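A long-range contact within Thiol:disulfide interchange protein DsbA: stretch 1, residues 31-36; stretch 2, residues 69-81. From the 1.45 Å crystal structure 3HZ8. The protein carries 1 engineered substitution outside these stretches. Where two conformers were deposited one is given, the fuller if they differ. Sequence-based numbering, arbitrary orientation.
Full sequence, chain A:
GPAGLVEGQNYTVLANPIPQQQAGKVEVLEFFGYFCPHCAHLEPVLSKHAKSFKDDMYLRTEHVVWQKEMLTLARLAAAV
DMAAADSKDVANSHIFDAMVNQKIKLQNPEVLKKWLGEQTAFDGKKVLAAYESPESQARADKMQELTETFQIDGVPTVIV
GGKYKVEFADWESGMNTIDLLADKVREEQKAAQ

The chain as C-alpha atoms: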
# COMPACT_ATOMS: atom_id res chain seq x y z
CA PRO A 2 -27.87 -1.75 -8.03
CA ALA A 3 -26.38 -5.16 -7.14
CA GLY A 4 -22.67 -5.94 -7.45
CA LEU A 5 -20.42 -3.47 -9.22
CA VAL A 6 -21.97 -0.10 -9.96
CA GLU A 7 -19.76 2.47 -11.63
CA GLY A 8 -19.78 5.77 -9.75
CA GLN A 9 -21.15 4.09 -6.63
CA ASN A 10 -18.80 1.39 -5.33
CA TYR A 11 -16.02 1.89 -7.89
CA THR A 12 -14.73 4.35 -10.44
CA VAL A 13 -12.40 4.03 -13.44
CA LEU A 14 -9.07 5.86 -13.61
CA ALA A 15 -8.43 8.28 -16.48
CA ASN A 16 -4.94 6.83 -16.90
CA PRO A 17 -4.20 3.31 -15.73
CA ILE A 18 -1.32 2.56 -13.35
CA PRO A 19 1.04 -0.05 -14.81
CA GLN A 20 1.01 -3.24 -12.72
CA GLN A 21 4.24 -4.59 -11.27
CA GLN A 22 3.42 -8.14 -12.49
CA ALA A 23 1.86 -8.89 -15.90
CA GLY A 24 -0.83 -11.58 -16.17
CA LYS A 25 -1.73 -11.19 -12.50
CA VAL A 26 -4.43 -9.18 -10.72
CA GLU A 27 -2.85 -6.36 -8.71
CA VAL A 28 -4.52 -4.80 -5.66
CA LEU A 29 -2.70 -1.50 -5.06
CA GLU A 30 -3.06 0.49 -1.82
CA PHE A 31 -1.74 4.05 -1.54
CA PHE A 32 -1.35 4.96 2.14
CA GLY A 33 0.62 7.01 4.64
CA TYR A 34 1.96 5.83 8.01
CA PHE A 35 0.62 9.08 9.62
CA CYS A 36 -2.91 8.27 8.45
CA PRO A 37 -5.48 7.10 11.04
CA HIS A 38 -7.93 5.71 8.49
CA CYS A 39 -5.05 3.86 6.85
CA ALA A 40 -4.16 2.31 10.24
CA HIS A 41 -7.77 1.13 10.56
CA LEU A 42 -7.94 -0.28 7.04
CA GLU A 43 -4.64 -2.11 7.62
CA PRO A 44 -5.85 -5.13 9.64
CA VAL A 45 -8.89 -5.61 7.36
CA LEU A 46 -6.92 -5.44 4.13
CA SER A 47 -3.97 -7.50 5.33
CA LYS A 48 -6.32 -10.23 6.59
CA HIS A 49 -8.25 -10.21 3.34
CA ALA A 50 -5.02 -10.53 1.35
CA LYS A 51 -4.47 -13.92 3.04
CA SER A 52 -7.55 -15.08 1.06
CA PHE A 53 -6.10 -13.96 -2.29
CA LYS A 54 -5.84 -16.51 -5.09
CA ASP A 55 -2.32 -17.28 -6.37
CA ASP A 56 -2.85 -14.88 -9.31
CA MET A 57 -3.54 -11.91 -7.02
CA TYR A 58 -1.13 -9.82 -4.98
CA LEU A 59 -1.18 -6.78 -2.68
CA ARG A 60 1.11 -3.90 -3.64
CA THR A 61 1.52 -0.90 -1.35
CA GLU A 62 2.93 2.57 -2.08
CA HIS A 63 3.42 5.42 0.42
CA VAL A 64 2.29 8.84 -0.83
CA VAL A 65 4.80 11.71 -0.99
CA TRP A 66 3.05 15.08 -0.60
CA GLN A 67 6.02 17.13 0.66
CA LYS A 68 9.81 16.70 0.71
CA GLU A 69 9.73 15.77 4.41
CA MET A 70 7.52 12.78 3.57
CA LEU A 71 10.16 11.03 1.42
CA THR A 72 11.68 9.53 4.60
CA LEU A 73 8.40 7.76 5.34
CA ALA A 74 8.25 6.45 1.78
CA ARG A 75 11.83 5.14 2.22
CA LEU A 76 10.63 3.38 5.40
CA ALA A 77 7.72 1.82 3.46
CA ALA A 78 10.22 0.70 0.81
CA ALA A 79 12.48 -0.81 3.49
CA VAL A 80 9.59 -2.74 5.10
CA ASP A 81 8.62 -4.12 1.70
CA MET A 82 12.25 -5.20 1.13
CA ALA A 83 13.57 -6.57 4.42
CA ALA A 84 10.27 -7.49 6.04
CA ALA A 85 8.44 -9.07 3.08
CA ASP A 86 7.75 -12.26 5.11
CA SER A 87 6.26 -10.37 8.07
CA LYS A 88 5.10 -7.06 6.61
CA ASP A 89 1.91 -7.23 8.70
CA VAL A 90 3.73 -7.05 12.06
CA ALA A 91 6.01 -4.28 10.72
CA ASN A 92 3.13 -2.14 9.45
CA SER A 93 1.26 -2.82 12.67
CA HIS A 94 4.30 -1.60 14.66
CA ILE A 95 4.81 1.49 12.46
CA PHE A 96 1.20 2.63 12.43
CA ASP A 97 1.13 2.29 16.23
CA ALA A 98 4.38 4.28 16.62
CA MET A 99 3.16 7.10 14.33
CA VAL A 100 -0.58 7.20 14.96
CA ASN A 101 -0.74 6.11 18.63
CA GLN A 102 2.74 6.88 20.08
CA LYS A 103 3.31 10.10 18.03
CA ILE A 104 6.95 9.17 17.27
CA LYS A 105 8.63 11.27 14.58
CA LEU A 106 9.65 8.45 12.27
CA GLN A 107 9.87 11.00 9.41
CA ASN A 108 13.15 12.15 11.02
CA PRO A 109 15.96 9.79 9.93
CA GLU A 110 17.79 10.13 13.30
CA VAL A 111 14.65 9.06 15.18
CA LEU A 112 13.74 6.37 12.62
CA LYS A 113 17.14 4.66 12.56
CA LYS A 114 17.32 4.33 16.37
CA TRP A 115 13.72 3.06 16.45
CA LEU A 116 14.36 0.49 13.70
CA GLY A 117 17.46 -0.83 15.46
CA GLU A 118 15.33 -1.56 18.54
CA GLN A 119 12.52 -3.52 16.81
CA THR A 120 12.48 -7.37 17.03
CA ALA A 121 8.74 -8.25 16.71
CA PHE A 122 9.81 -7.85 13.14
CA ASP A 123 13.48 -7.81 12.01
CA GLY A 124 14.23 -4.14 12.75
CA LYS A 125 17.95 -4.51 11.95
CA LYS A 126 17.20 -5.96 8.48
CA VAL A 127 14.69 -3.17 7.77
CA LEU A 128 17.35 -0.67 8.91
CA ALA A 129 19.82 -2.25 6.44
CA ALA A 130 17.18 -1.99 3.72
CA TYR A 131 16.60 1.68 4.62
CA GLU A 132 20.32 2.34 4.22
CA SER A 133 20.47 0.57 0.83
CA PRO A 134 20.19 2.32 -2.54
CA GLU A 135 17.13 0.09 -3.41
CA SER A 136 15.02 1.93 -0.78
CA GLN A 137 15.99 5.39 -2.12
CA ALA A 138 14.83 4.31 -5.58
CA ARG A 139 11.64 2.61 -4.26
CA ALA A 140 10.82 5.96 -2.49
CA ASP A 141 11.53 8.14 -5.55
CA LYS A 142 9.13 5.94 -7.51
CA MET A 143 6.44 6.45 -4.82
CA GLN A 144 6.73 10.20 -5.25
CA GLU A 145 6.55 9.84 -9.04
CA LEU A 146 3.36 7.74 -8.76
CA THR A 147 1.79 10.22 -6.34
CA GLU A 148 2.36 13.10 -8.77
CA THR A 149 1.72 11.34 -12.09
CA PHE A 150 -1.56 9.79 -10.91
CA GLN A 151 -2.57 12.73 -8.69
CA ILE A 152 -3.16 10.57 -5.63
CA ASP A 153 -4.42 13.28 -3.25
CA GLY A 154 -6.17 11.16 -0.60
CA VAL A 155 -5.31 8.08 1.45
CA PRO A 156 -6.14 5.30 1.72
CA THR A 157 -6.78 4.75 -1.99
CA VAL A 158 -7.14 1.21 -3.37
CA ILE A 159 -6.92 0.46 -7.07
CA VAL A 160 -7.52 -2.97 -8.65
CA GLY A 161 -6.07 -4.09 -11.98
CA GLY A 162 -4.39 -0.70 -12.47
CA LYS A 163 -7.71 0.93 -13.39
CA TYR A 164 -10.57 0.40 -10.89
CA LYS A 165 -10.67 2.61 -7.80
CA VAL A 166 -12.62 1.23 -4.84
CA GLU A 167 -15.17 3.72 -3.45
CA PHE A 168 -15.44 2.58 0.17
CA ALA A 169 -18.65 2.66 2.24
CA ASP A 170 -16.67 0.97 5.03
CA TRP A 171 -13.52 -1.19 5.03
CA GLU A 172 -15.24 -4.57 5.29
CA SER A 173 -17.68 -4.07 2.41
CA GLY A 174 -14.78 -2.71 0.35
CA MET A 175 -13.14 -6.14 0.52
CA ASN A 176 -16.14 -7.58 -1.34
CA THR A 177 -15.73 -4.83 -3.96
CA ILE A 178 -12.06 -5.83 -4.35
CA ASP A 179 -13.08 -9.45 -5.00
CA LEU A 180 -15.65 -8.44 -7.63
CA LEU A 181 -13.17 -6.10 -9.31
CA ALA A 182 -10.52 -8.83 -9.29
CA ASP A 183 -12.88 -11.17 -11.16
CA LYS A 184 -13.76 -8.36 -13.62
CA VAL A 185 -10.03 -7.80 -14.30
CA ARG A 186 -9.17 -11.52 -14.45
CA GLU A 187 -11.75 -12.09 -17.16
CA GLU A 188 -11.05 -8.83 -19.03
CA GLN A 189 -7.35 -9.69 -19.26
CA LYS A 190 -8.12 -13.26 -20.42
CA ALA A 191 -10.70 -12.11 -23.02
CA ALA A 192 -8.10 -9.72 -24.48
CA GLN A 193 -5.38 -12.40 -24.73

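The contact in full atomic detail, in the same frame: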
# COMPACT_ATOMS: atom_id res chain seq x y z
N PHE A 31 -2.51 2.86 -1.94
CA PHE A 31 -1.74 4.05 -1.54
C PHE A 31 -2.11 4.40 -0.10
O PHE A 31 -3.29 4.39 0.25
CB PHE A 31 -2.04 5.25 -2.45
CG PHE A 31 -1.50 5.11 -3.85
CD1 PHE A 31 -0.19 5.47 -4.14
CD2 PHE A 31 -2.31 4.66 -4.90
CE1 PHE A 31 0.33 5.36 -5.44
CE2 PHE A 31 -1.80 4.56 -6.20
CZ PHE A 31 -0.48 4.91 -6.46
N PHE A 32 -1.11 4.72 0.72
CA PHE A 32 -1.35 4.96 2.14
C PHE A 32 -0.30 5.93 2.66
O PHE A 32 0.63 6.30 1.95
CB PHE A 32 -1.28 3.64 2.94
CG PHE A 32 0.13 3.09 3.08
CD1 PHE A 32 0.84 3.26 4.27
CD2 PHE A 32 0.76 2.47 2.00
CE1 PHE A 32 2.15 2.80 4.40
CE2 PHE A 32 2.09 2.01 2.11
CZ PHE A 32 2.78 2.17 3.31
N GLY A 33 -0.45 6.33 3.92
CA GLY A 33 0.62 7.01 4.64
C GLY A 33 0.66 6.44 6.04
O GLY A 33 -0.38 6.08 6.59
N TYR A 34 1.85 6.35 6.63
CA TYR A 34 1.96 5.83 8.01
C TYR A 34 1.38 6.79 9.07
O TYR A 34 1.10 6.38 10.20
CB TYR A 34 3.41 5.49 8.34
CG TYR A 34 3.93 4.21 7.73
CD1 TYR A 34 3.28 2.99 7.96
CD2 TYR A 34 5.09 4.21 6.97
CE1 TYR A 34 3.78 1.79 7.43
CE2 TYR A 34 5.60 3.02 6.43
CZ TYR A 34 4.93 1.81 6.66
OH TYR A 34 5.45 0.63 6.13
N PHE A 35 1.19 8.05 8.71
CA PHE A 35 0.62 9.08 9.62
C PHE A 35 -0.90 9.05 9.64
O PHE A 35 -1.52 9.84 10.34
CB PHE A 35 1.01 10.47 9.10
CG PHE A 35 0.77 10.63 7.62
CD1 PHE A 35 -0.53 10.72 7.12
CD2 PHE A 35 1.83 10.62 6.71
CE1 PHE A 35 -0.78 10.82 5.76
CE2 PHE A 35 1.59 10.71 5.35
CZ PHE A 35 0.28 10.81 4.86
N CYS A 36 -1.50 8.18 8.83
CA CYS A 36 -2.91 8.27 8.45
C CYS A 36 -3.81 7.36 9.32
O CYS A 36 -3.75 6.13 9.20
CB CYS A 36 -2.99 7.93 6.95
SG CYS A 36 -4.57 7.44 6.23
N GLU A 69 9.51 16.39 3.11
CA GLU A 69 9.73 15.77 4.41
C GLU A 69 9.14 14.36 4.48
O GLU A 69 9.50 13.58 5.36
CB GLU A 69 9.12 16.63 5.52
CG GLU A 69 9.83 17.96 5.73
CD GLU A 69 9.30 19.08 4.84
OE1 GLU A 69 8.44 18.83 3.96
OE2 GLU A 69 9.74 20.24 5.03
N MET A 70 8.24 14.06 3.56
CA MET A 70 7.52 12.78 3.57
C MET A 70 8.29 11.66 2.86
O MET A 70 7.95 10.48 3.01
CB MET A 70 6.12 12.97 2.96
CG MET A 70 5.13 11.84 3.23
SD MET A 70 3.45 12.18 2.64
CE MET A 70 2.94 13.53 3.74
N LEU A 71 9.33 12.02 2.12
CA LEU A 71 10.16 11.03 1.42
C LEU A 71 10.76 10.01 2.38
O LEU A 71 10.88 8.85 2.03
CB LEU A 71 11.24 11.71 0.56
CG LEU A 71 11.96 10.82 -0.46
CD1 LEU A 71 10.99 10.26 -1.49
CD2 LEU A 71 13.08 11.59 -1.15
N THR A 72 11.12 10.45 3.59
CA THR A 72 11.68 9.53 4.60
C THR A 72 10.70 8.41 4.96
O THR A 72 11.09 7.24 5.13
CB THR A 72 12.13 10.31 5.86
OG1 THR A 72 13.20 11.20 5.50
CG2 THR A 72 12.60 9.34 6.97
N LEU A 73 9.42 8.77 5.04
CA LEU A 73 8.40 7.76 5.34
C LEU A 73 8.20 6.81 4.18
O LEU A 73 7.97 5.62 4.39
CB LEU A 73 7.06 8.44 5.70
CG LEU A 73 7.02 9.27 6.99
CD1 LEU A 73 5.66 9.96 7.16
CD2 LEU A 73 7.40 8.40 8.22
N ALA A 74 8.28 7.32 2.96
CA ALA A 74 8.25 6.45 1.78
C ALA A 74 9.46 5.50 1.75
O ALA A 74 9.32 4.32 1.40
CB ALA A 74 8.13 7.27 0.51
N ARG A 75 10.65 6.00 2.13
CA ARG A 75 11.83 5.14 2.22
C ARG A 75 11.66 4.04 3.29
O ARG A 75 12.10 2.90 3.09
CB ARG A 75 13.08 5.96 2.51
CG ARG A 75 14.35 5.21 2.13
CD ARG A 75 15.61 6.06 2.20
NE ARG A 75 16.72 5.28 1.68
CZ ARG A 75 17.99 5.69 1.63
NH1 ARG A 75 18.31 6.90 2.08
NH2 ARG A 75 18.93 4.89 1.13
N LEU A 76 11.02 4.39 4.41
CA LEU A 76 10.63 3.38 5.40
C LEU A 76 9.69 2.32 4.81
O LEU A 76 9.89 1.13 5.04
CB LEU A 76 9.97 4.03 6.63
CG LEU A 76 9.43 3.07 7.70
CD1 LEU A 76 10.49 2.08 8.16
CD2 LEU A 76 8.83 3.84 8.86
N ALA A 77 8.66 2.76 4.09
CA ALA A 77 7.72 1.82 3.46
C ALA A 77 8.47 0.89 2.51
O ALA A 77 8.25 -0.34 2.51
CB ALA A 77 6.62 2.57 2.73
N ALA A 78 9.38 1.47 1.72
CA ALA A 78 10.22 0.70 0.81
C ALA A 78 11.02 -0.34 1.59
O ALA A 78 11.04 -1.51 1.23
CB ALA A 78 11.14 1.64 0.06
N ALA A 79 11.65 0.09 2.69
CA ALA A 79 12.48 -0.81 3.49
C ALA A 79 11.69 -1.98 4.08
O ALA A 79 12.20 -3.11 4.16
CB ALA A 79 13.16 -0.01 4.59
N VAL A 80 10.47 -1.71 4.54
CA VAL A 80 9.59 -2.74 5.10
C VAL A 80 9.26 -3.75 4.00
O VAL A 80 9.30 -4.96 4.23
CB VAL A 80 8.29 -2.13 5.67
CG1 VAL A 80 7.21 -3.21 5.94
CG2 VAL A 80 8.59 -1.34 6.93
N ASP A 81 8.93 -3.25 2.82
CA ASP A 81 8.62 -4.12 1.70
C ASP A 81 9.80 -5.05 1.39
O ASP A 81 9.60 -6.25 1.17
CB ASP A 81 8.26 -3.29 0.46
CG ASP A 81 6.98 -3.75 -0.17
OD1 ASP A 81 6.43 -4.79 0.25
OD2 ASP A 81 6.53 -3.05 -1.10
O HOH W 1 5.50 -0.91 3.44

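Stretch 1 leaves a β-strand at Phe32 and enters a type I turn from Gly33 to Cys36, closed by the backbone hydrogen bond from Cys36 N to Gly33 O (3.3 Å). It packs against one side of the helix in stretch 2, with the nearest CA atoms, those of Tyr34 and Leu73, 7.2 Å apart. No direct hydrogen bond crosses the contact, which is essentially apolar and buries 325 Å².

Phe32, in the p rotamer, starts sideways, but its ring end comes nearer, with Phe32 CZ 3.9 Å from Ala77 CB. Gly33 makes no contact; a β-carbon here would clash with the ring of Phe35.

Tyr34 contributes most. Its CA-to-CB bond points toward the helix, and the ring runs along it from Leu73 to Val80: Tyr34 CE2 lies 4.0 Å from Leu76 CG and 3.9 Å from Ala77 CB, and Tyr34 OH is 3.8 Å from Val80 CG2. Against Ala77 the phenol reaches the backbone, with Tyr34 OH 3.7 Å from Ala77 CA. A water donates to both Tyr34 OH (3.1 Å) and Ala77 O (3.0 Å).

Phe35 makes apolar contacts with the beginning of stretch 2. Leu73 CD1 sits at its ring edge, 3.9 Å from Phe35 CD2, while Met70 CE approaches Phe35 CE2 obliquely at 3.5 Å; Met70 SD lies 4.9 Å from the Phe35 ring centroid, an oblique sulfur-aromatic approach. Cys36, the N-cap of the following helix, lies out of reach.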